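DUF1987 domain-containing protein (Pseudomonas aeruginosa, PDB 6K4F) probably acts as a regulatory phosphoprotein of the SiaABC threonine phosphorylation pathway, which controls biofilm formation in response to carbon availability. Local coordinates at residues 39-44 / 70-75; 43-48 / 77-82; 57-62 / 81-86. All blocks are in the same frame, centred on the assembly; numbering follows the deposited sequence.

Contact 1. Residues 39-44 / 70-75; sequences ELFGQV and TSSIKA
Phe41 meets Ser72 and Ala75 where helix 37-53 runs beside the first turns of helix 70-88, and it carries this side of the contact alone. Leu40, the residue before it, packs on Thr14, Pro15 and Ile8. Phe41 has its CG anti to its carbonyl carbon (chi1 -74°), and this leads the ring across to the other helix. The methyl of Ala75 approaches the ring obliquely, its CB 3.6 Å from Phe41 CD2. Both helices pack on one face of the mixed sheet of this SiaC family protein, and Phe41 also touches Ile17 of strand 16-20. At the rim of the same ring, near its plane, Ser72 OG stands 3.7 Å from Phe41 CE2. That hydroxyl is buried but hydrogen-bonded to Ser32 OG and to Asn69 OD1; those bonds satisfy it, and no hydrogen bond joins it to the segment of Phe41. Beyond Phe41 the helix is kinked at Gln43 and Val44. Gln43 NE2 gives a straight hydrogen bond to Leu40 O (2.9 Å, N-H...O 168°), with Leu40 O close to the amide plane of Gln43 while the donor is tilted from the carbonyl plane of Leu40. The Val44 N bond to Phe41 O is weak, and the Val44 side chain turns to Leu6 and Ile17.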
# COMPACT_ATOMS: atom_id res chain seq x y z
N GLU A 39 2.42 -10.14 10.93
CA GLU A 39 1.24 -10.07 11.79
C GLU A 39 0.41 -8.84 11.45
O GLU A 39 -0.83 -8.89 11.45
CB GLU A 39 1.63 -10.06 13.26
CG GLU A 39 1.55 -11.41 13.97
CD GLU A 39 0.26 -12.16 13.66
OE1 GLU A 39 0.31 -13.11 12.84
OE2 GLU A 39 -0.79 -11.82 14.25
N LEU A 40 1.08 -7.73 11.15
CA LEU A 40 0.37 -6.49 10.83
C LEU A 40 -0.12 -6.46 9.38
O LEU A 40 -1.27 -6.09 9.13
CB LEU A 40 1.28 -5.30 11.12
CG LEU A 40 0.65 -3.94 10.82
CD1 LEU A 40 -0.29 -3.57 11.96
CD2 LEU A 40 1.74 -2.88 10.63
N PHE A 41 0.72 -6.87 8.42
CA PHE A 41 0.38 -6.68 7.01
C PHE A 41 -0.27 -7.89 6.36
O PHE A 41 -0.75 -7.78 5.22
CB PHE A 41 1.64 -6.33 6.20
CG PHE A 41 2.11 -4.92 6.43
CD1 PHE A 41 1.44 -3.85 5.87
CD2 PHE A 41 3.21 -4.68 7.25
CE1 PHE A 41 1.86 -2.54 6.11
CE2 PHE A 41 3.65 -3.39 7.49
CZ PHE A 41 2.98 -2.31 6.93
N GLY A 42 -0.23 -9.06 7.00
CA GLY A 42 -0.83 -10.23 6.39
C GLY A 42 -2.29 -10.00 6.07
O GLY A 42 -2.76 -10.33 4.98
N GLN A 43 -3.01 -9.38 7.01
CA GLN A 43 -4.43 -9.07 6.79
C GLN A 43 -4.62 -8.02 5.70
O GLN A 43 -5.69 -7.98 5.08
CB GLN A 43 -5.05 -8.60 8.10
CG GLN A 43 -4.45 -7.29 8.61
CD GLN A 43 -4.63 -7.05 10.09
OE1 GLN A 43 -5.69 -7.39 10.67
NE2 GLN A 43 -3.62 -6.43 10.71
N VAL A 44 -3.62 -7.15 5.48
CA VAL A 44 -3.72 -6.15 4.41
C VAL A 44 -3.56 -6.82 3.06
O VAL A 44 -4.32 -6.55 2.11
CB VAL A 44 -2.67 -5.04 4.61
CG1 VAL A 44 -2.81 -3.95 3.51
CG2 VAL A 44 -2.77 -4.47 6.01
N THR A 70 12.95 -3.04 7.63
CA THR A 70 13.21 -4.03 6.59
C THR A 70 12.00 -4.90 6.32
O THR A 70 11.61 -5.10 5.16
CB THR A 70 14.42 -4.87 7.00
OG1 THR A 70 15.60 -4.06 6.90
CG2 THR A 70 14.57 -6.12 6.11
N SER A 71 11.36 -5.42 7.37
CA SER A 71 10.26 -6.35 7.13
C SER A 71 9.05 -5.62 6.55
O SER A 71 8.29 -6.21 5.77
CB SER A 71 9.91 -7.11 8.42
OG SER A 71 9.45 -6.23 9.43
N SER A 72 8.90 -4.33 6.85
CA SER A 72 7.80 -3.54 6.29
C SER A 72 8.03 -3.26 4.81
O SER A 72 7.09 -3.27 4.01
CB SER A 72 7.64 -2.22 7.05
OG SER A 72 7.13 -2.46 8.34
N ILE A 73 9.28 -3.02 4.42
CA ILE A 73 9.62 -2.89 3.01
C ILE A 73 9.23 -4.17 2.26
O ILE A 73 8.64 -4.12 1.18
CB ILE A 73 11.11 -2.56 2.83
CG1 ILE A 73 11.39 -1.13 3.29
CG2 ILE A 73 11.55 -2.77 1.39
CD1 ILE A 73 12.88 -0.78 3.30
N LYS A 74 9.53 -5.34 2.84
CA LYS A 74 9.18 -6.59 2.18
C LYS A 74 7.67 -6.77 2.07
O LYS A 74 7.17 -7.25 1.05
CB LYS A 74 9.80 -7.76 2.93
CG LYS A 74 11.33 -7.68 2.95
CD LYS A 74 11.96 -8.91 3.53
CE LYS A 74 13.45 -8.88 3.29
NZ LYS A 74 13.84 -9.59 2.05
N ALA A 75 6.94 -6.37 3.12
CA ALA A 75 5.48 -6.48 3.10
C ALA A 75 4.87 -5.58 2.04
O ALA A 75 3.96 -5.99 1.31
CB ALA A 75 4.92 -6.14 4.48

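Contact 2. Residues 43-48 / 77-82; sequences QVIDWV and MDILDL
Ile45 and Ile79 lie against each other with their CG1 methylenes in touch, 3.7 Å from Ile45 CG1 to Ile79 CG1, and their side chains run at a slant to one another. Each isoleucine holds CG1 anti to its own carbonyl carbon (chi1 -66° and -68°), which swings the longer branch into the space between the helices; the axes of segments 43-48 and 77-82 come within 10.1 Å and run 7° from parallel. From there the CD1 methyls part company. Ile79 CD1 goes to Val44, meeting CG1 of that residue at 3.8 Å, while Ile45 CD1 lies over the methylene of Asp78, 3.9 Å from Asp78 CB. The two helices are 37-53 and 70-88, side by side on the sheet: Val44 and Val48 reach down to Leu26 of strand 25-29, and Ile79 to Met28 of the same strand. On the Ile45 side, Tyr38 packs against both Ile45 and Asp78. No hydrogen bond or salt bridge crosses between the two segments. Asp78 contributes carbon rather than charge to the pairing, its carboxylate lying at the partly exposed margin, so the helices are held here by dispersion and the hydrophobic effect, through branched aliphatic groups whose fit depends on shape.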
# COMPACT_ATOMS: atom_id res chain seq x y z
N GLN A 43 -3.01 -9.38 7.01
CA GLN A 43 -4.43 -9.07 6.79
C GLN A 43 -4.62 -8.02 5.70
O GLN A 43 -5.69 -7.98 5.08
CB GLN A 43 -5.05 -8.60 8.10
CG GLN A 43 -4.45 -7.29 8.61
CD GLN A 43 -4.63 -7.05 10.09
OE1 GLN A 43 -5.69 -7.39 10.67
NE2 GLN A 43 -3.62 -6.43 10.71
N VAL A 44 -3.62 -7.15 5.48
CA VAL A 44 -3.72 -6.15 4.41
C VAL A 44 -3.56 -6.82 3.06
O VAL A 44 -4.32 -6.55 2.11
CB VAL A 44 -2.67 -5.04 4.61
CG1 VAL A 44 -2.81 -3.95 3.51
CG2 VAL A 44 -2.77 -4.47 6.01
N ILE A 45 -2.56 -7.68 2.94
CA ILE A 45 -2.39 -8.48 1.73
C ILE A 45 -3.67 -9.24 1.44
O ILE A 45 -4.18 -9.26 0.31
CB ILE A 45 -1.19 -9.43 1.90
CG1 ILE A 45 0.10 -8.61 1.99
CG2 ILE A 45 -1.12 -10.43 0.76
CD1 ILE A 45 1.34 -9.43 2.37
N ASP A 46 -4.23 -9.88 2.48
CA ASP A 46 -5.46 -10.63 2.32
C ASP A 46 -6.59 -9.75 1.81
O ASP A 46 -7.33 -10.13 0.90
CB ASP A 46 -5.83 -11.27 3.67
CG ASP A 46 -6.88 -12.36 3.54
OD1 ASP A 46 -8.09 -12.03 3.47
OD2 ASP A 46 -6.50 -13.55 3.53
N TRP A 47 -6.75 -8.56 2.40
CA TRP A 47 -7.82 -7.67 1.98
C TRP A 47 -7.66 -7.28 0.51
O TRP A 47 -8.63 -7.26 -0.26
CB TRP A 47 -7.84 -6.43 2.88
CG TRP A 47 -9.02 -5.51 2.68
CD1 TRP A 47 -10.21 -5.55 3.33
CD2 TRP A 47 -9.10 -4.40 1.77
NE1 TRP A 47 -11.03 -4.54 2.89
CE2 TRP A 47 -10.37 -3.81 1.94
CE3 TRP A 47 -8.21 -3.84 0.84
CZ2 TRP A 47 -10.79 -2.70 1.19
CZ3 TRP A 47 -8.62 -2.74 0.11
CH2 TRP A 47 -9.90 -2.18 0.29
N VAL A 48 -6.43 -7.00 0.09
CA VAL A 48 -6.20 -6.64 -1.31
C VAL A 48 -6.54 -7.82 -2.21
O VAL A 48 -7.21 -7.66 -3.24
CB VAL A 48 -4.75 -6.17 -1.50
CG1 VAL A 48 -4.44 -5.99 -3.00
CG2 VAL A 48 -4.51 -4.88 -0.73
N MET A 77 6.41 -4.52 -0.71
CA MET A 77 6.74 -5.10 -2.01
C MET A 77 5.77 -6.22 -2.37
O MET A 77 5.38 -6.36 -3.54
CB MET A 77 8.18 -5.61 -2.01
CG MET A 77 8.63 -6.21 -3.32
SD MET A 77 9.07 -4.91 -4.48
CE MET A 77 10.49 -4.26 -3.62
N ASP A 78 5.34 -7.00 -1.37
CA ASP A 78 4.37 -8.06 -1.61
C ASP A 78 3.04 -7.49 -2.07
O ASP A 78 2.42 -8.01 -3.00
CB ASP A 78 4.17 -8.90 -0.33
CG ASP A 78 5.38 -9.79 -0.00
OD1 ASP A 78 6.24 -10.01 -0.88
OD2 ASP A 78 5.45 -10.30 1.14
N ILE A 79 2.58 -6.41 -1.42
CA ILE A 79 1.36 -5.73 -1.86
C ILE A 79 1.53 -5.20 -3.28
O ILE A 79 0.67 -5.40 -4.15
CB ILE A 79 1.00 -4.61 -0.88
CG1 ILE A 79 0.58 -5.22 0.48
CG2 ILE A 79 -0.09 -3.72 -1.46
CD1 ILE A 79 0.47 -4.18 1.60
N LEU A 80 2.63 -4.50 -3.54
CA LEU A 80 2.87 -3.96 -4.88
C LEU A 80 2.94 -5.07 -5.92
O LEU A 80 2.44 -4.90 -7.04
CB LEU A 80 4.15 -3.13 -4.88
CG LEU A 80 4.10 -1.87 -4.01
CD1 LEU A 80 5.40 -1.06 -4.11
CD2 LEU A 80 2.90 -1.01 -4.38
N ASP A 81 3.54 -6.21 -5.57
CA ASP A 81 3.60 -7.31 -6.52
C ASP A 81 2.22 -7.88 -6.80
O ASP A 81 1.93 -8.28 -7.94
CB ASP A 81 4.57 -8.40 -6.02
CG ASP A 81 6.05 -8.06 -6.30
OD1 ASP A 81 6.34 -7.38 -7.31
OD2 ASP A 81 6.93 -8.49 -5.52
N LEU A 82 1.34 -7.91 -5.80
CA LEU A 82 -0.06 -8.28 -6.04
C LEU A 82 -0.73 -7.30 -7.00
O LEU A 82 -1.43 -7.71 -7.93
CB LEU A 82 -0.83 -8.34 -4.71
CG LEU A 82 -1.10 -9.72 -4.11
CD1 LEU A 82 -2.16 -10.44 -4.92
CD2 LEU A 82 0.17 -10.55 -4.03

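Contact 3. Residues 57-62 / 81-86; sequences RPLELD and DLLEEA
This is a buried, wholly aliphatic contact between a helix and the sheet beneath it, set within the beta-alpha-beta unit of strand 59-68, helix 70-88 and strand 93-99. One helical residue, Leu83, meets two strand residues, Leu59 and Leu61, which lie two apart along the strand and therefore face the helix on the same side, while Glu60 between them points away. Each methyl of Leu83 has its own partner. CD2 meets Leu59 CD2 at 3.6 Å, and these two side chains cross at about a right angle. CD1 sits against the isopropyl end of Leu61, 3.6 Å from Leu61 CD1 and 3.7 Å from Leu61 CD2, and here the side chains approach tip to tip. The Leu83 fork is brought down to the strand by a CG anti to the carbonyl carbon (chi1 -61°). The backbones stay well apart, the nearest CA atoms being those of Leu59 and Leu83 at 8.6 Å, so the leucine side chains fill the distance. Neighbouring groups extend the apolar layer: Leu59 packs on Val48 and Phe51 of helix 37-53, Leu61 on Leu26 and Leu95, and Leu83 on Val93 and Phe119. The opposite face of the strand is polar, with Glu60 in salt bridges to Arg25 and Arg96, and Asp62 paired with Arg64 and Arg96. The strand thus separates a charged network from a hydrocarbon layer. Since no hydrogen bond joins the two segments, the pairing carries little directional constraint of its own; it is close packing of methyls between the helix and the strand that precedes it in sequence.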
# COMPACT_ATOMS: atom_id res chain seq x y z
N ARG A 57 -13.57 -3.59 -9.98
CA ARG A 57 -13.46 -2.15 -9.77
C ARG A 57 -12.00 -1.74 -9.59
O ARG A 57 -11.15 -2.56 -9.24
CB ARG A 57 -14.29 -1.73 -8.57
CG ARG A 57 -15.79 -1.68 -8.85
CD ARG A 57 -16.58 -1.23 -7.63
NE ARG A 57 -16.40 -2.14 -6.50
CZ ARG A 57 -15.86 -1.78 -5.34
NH1 ARG A 57 -15.44 -0.53 -5.17
NH2 ARG A 57 -15.72 -2.66 -4.36
N PRO A 58 -11.68 -0.47 -9.84
CA PRO A 58 -10.29 -0.03 -9.67
C PRO A 58 -9.90 0.05 -8.20
O PRO A 58 -10.73 0.28 -7.32
CB PRO A 58 -10.29 1.37 -10.32
CG PRO A 58 -11.52 1.40 -11.18
CD PRO A 58 -12.52 0.57 -10.46
N LEU A 59 -8.61 -0.17 -7.95
CA LEU A 59 -8.03 -0.04 -6.62
C LEU A 59 -6.98 1.06 -6.64
O LEU A 59 -6.12 1.09 -7.53
CB LEU A 59 -7.42 -1.36 -6.14
CG LEU A 59 -6.82 -1.36 -4.72
CD1 LEU A 59 -7.86 -0.94 -3.68
CD2 LEU A 59 -6.23 -2.73 -4.37
N GLU A 60 -7.07 1.98 -5.69
CA GLU A 60 -6.13 3.10 -5.56
C GLU A 60 -5.43 3.01 -4.22
O GLU A 60 -6.09 2.81 -3.20
CB GLU A 60 -6.85 4.44 -5.65
CG GLU A 60 -7.20 4.91 -7.04
CD GLU A 60 -7.06 6.42 -7.16
OE1 GLU A 60 -7.61 7.13 -6.29
OE2 GLU A 60 -6.41 6.88 -8.11
N LEU A 61 -4.10 3.16 -4.22
CA LEU A 61 -3.34 3.23 -2.97
C LEU A 61 -2.93 4.68 -2.71
O LEU A 61 -2.38 5.33 -3.60
CB LEU A 61 -2.10 2.33 -3.00
CG LEU A 61 -2.28 0.96 -2.34
CD1 LEU A 61 -3.24 0.15 -3.17
CD2 LEU A 61 -0.94 0.26 -2.21
N ASP A 62 -3.19 5.17 -1.49
CA ASP A 62 -2.75 6.50 -1.08
C ASP A 62 -1.87 6.38 0.16
O ASP A 62 -2.37 6.13 1.26
CB ASP A 62 -3.93 7.42 -0.82
CG ASP A 62 -3.52 8.88 -0.79
OD1 ASP A 62 -3.41 9.49 -1.88
OD2 ASP A 62 -3.29 9.41 0.32
N ASP A 81 3.54 -6.21 -5.57
CA ASP A 81 3.60 -7.31 -6.52
C ASP A 81 2.22 -7.88 -6.80
O ASP A 81 1.93 -8.28 -7.94
CB ASP A 81 4.57 -8.40 -6.02
CG ASP A 81 6.05 -8.06 -6.30
OD1 ASP A 81 6.34 -7.38 -7.31
OD2 ASP A 81 6.93 -8.49 -5.52
N LEU A 82 1.34 -7.91 -5.80
CA LEU A 82 -0.06 -8.28 -6.04
C LEU A 82 -0.73 -7.30 -7.00
O LEU A 82 -1.43 -7.71 -7.93
CB LEU A 82 -0.83 -8.34 -4.71
CG LEU A 82 -1.10 -9.72 -4.11
CD1 LEU A 82 -2.16 -10.44 -4.92
CD2 LEU A 82 0.17 -10.55 -4.03
N LEU A 83 -0.54 -6.00 -6.77
CA LEU A 83 -1.13 -5.01 -7.65
C LEU A 83 -0.56 -5.12 -9.06
O LEU A 83 -1.28 -4.93 -10.05
CB LEU A 83 -0.90 -3.61 -7.09
CG LEU A 83 -1.52 -3.33 -5.72
CD1 LEU A 83 -1.10 -1.96 -5.22
CD2 LEU A 83 -3.01 -3.41 -5.82
N GLU A 84 0.74 -5.40 -9.18
CA GLU A 84 1.34 -5.45 -10.52
C GLU A 84 0.81 -6.64 -11.31
O GLU A 84 0.45 -6.50 -12.49
CB GLU A 84 2.87 -5.52 -10.41
CG GLU A 84 3.57 -5.82 -11.73
CD GLU A 84 3.59 -4.62 -12.68
OE1 GLU A 84 3.05 -3.56 -12.32
OE2 GLU A 84 4.15 -4.75 -13.80
N GLU A 85 0.76 -7.81 -10.69
CA GLU A 85 0.13 -8.98 -11.29
C GLU A 85 -1.29 -8.66 -11.75
O GLU A 85 -1.69 -9.01 -12.87
CB GLU A 85 0.11 -10.13 -10.29
CG GLU A 85 -0.56 -11.41 -10.78
CD GLU A 85 -0.04 -11.88 -12.13
OE1 GLU A 85 1.18 -11.78 -12.37
OE2 GLU A 85 -0.85 -12.36 -12.95
N ALA A 86 -2.07 -7.99 -10.90
CA ALA A 86 -3.44 -7.65 -11.28
C ALA A 86 -3.44 -6.65 -12.43
O ALA A 86 -4.28 -6.75 -13.34
CB ALA A 86 -4.20 -7.10 -10.08

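How the contacts relate
All three contacts are buried and all use helix 70-88, taken in turn from its start to its later part. Contacts 1 and 2 join it to helix 37-53 and overlap at Gln43 and Val44; contact 3, which shares Asp81 and Leu82 with contact 2, joins it to strand 59-68. Chemistry follows place: the helix-helix contacts bring polar groups beside their apolar ones, a hydrogen-bonded serine in contact 1 and an aspartate at the margin of contact 2, whereas the helix-sheet contact 3 is leucine alone. Contacts 2 and 3 touch directly, Val48 CG1 lying 4.0 Å from Leu59 CD2, while contacts 1 and 3 remain about 7 Å apart at their nearest atoms.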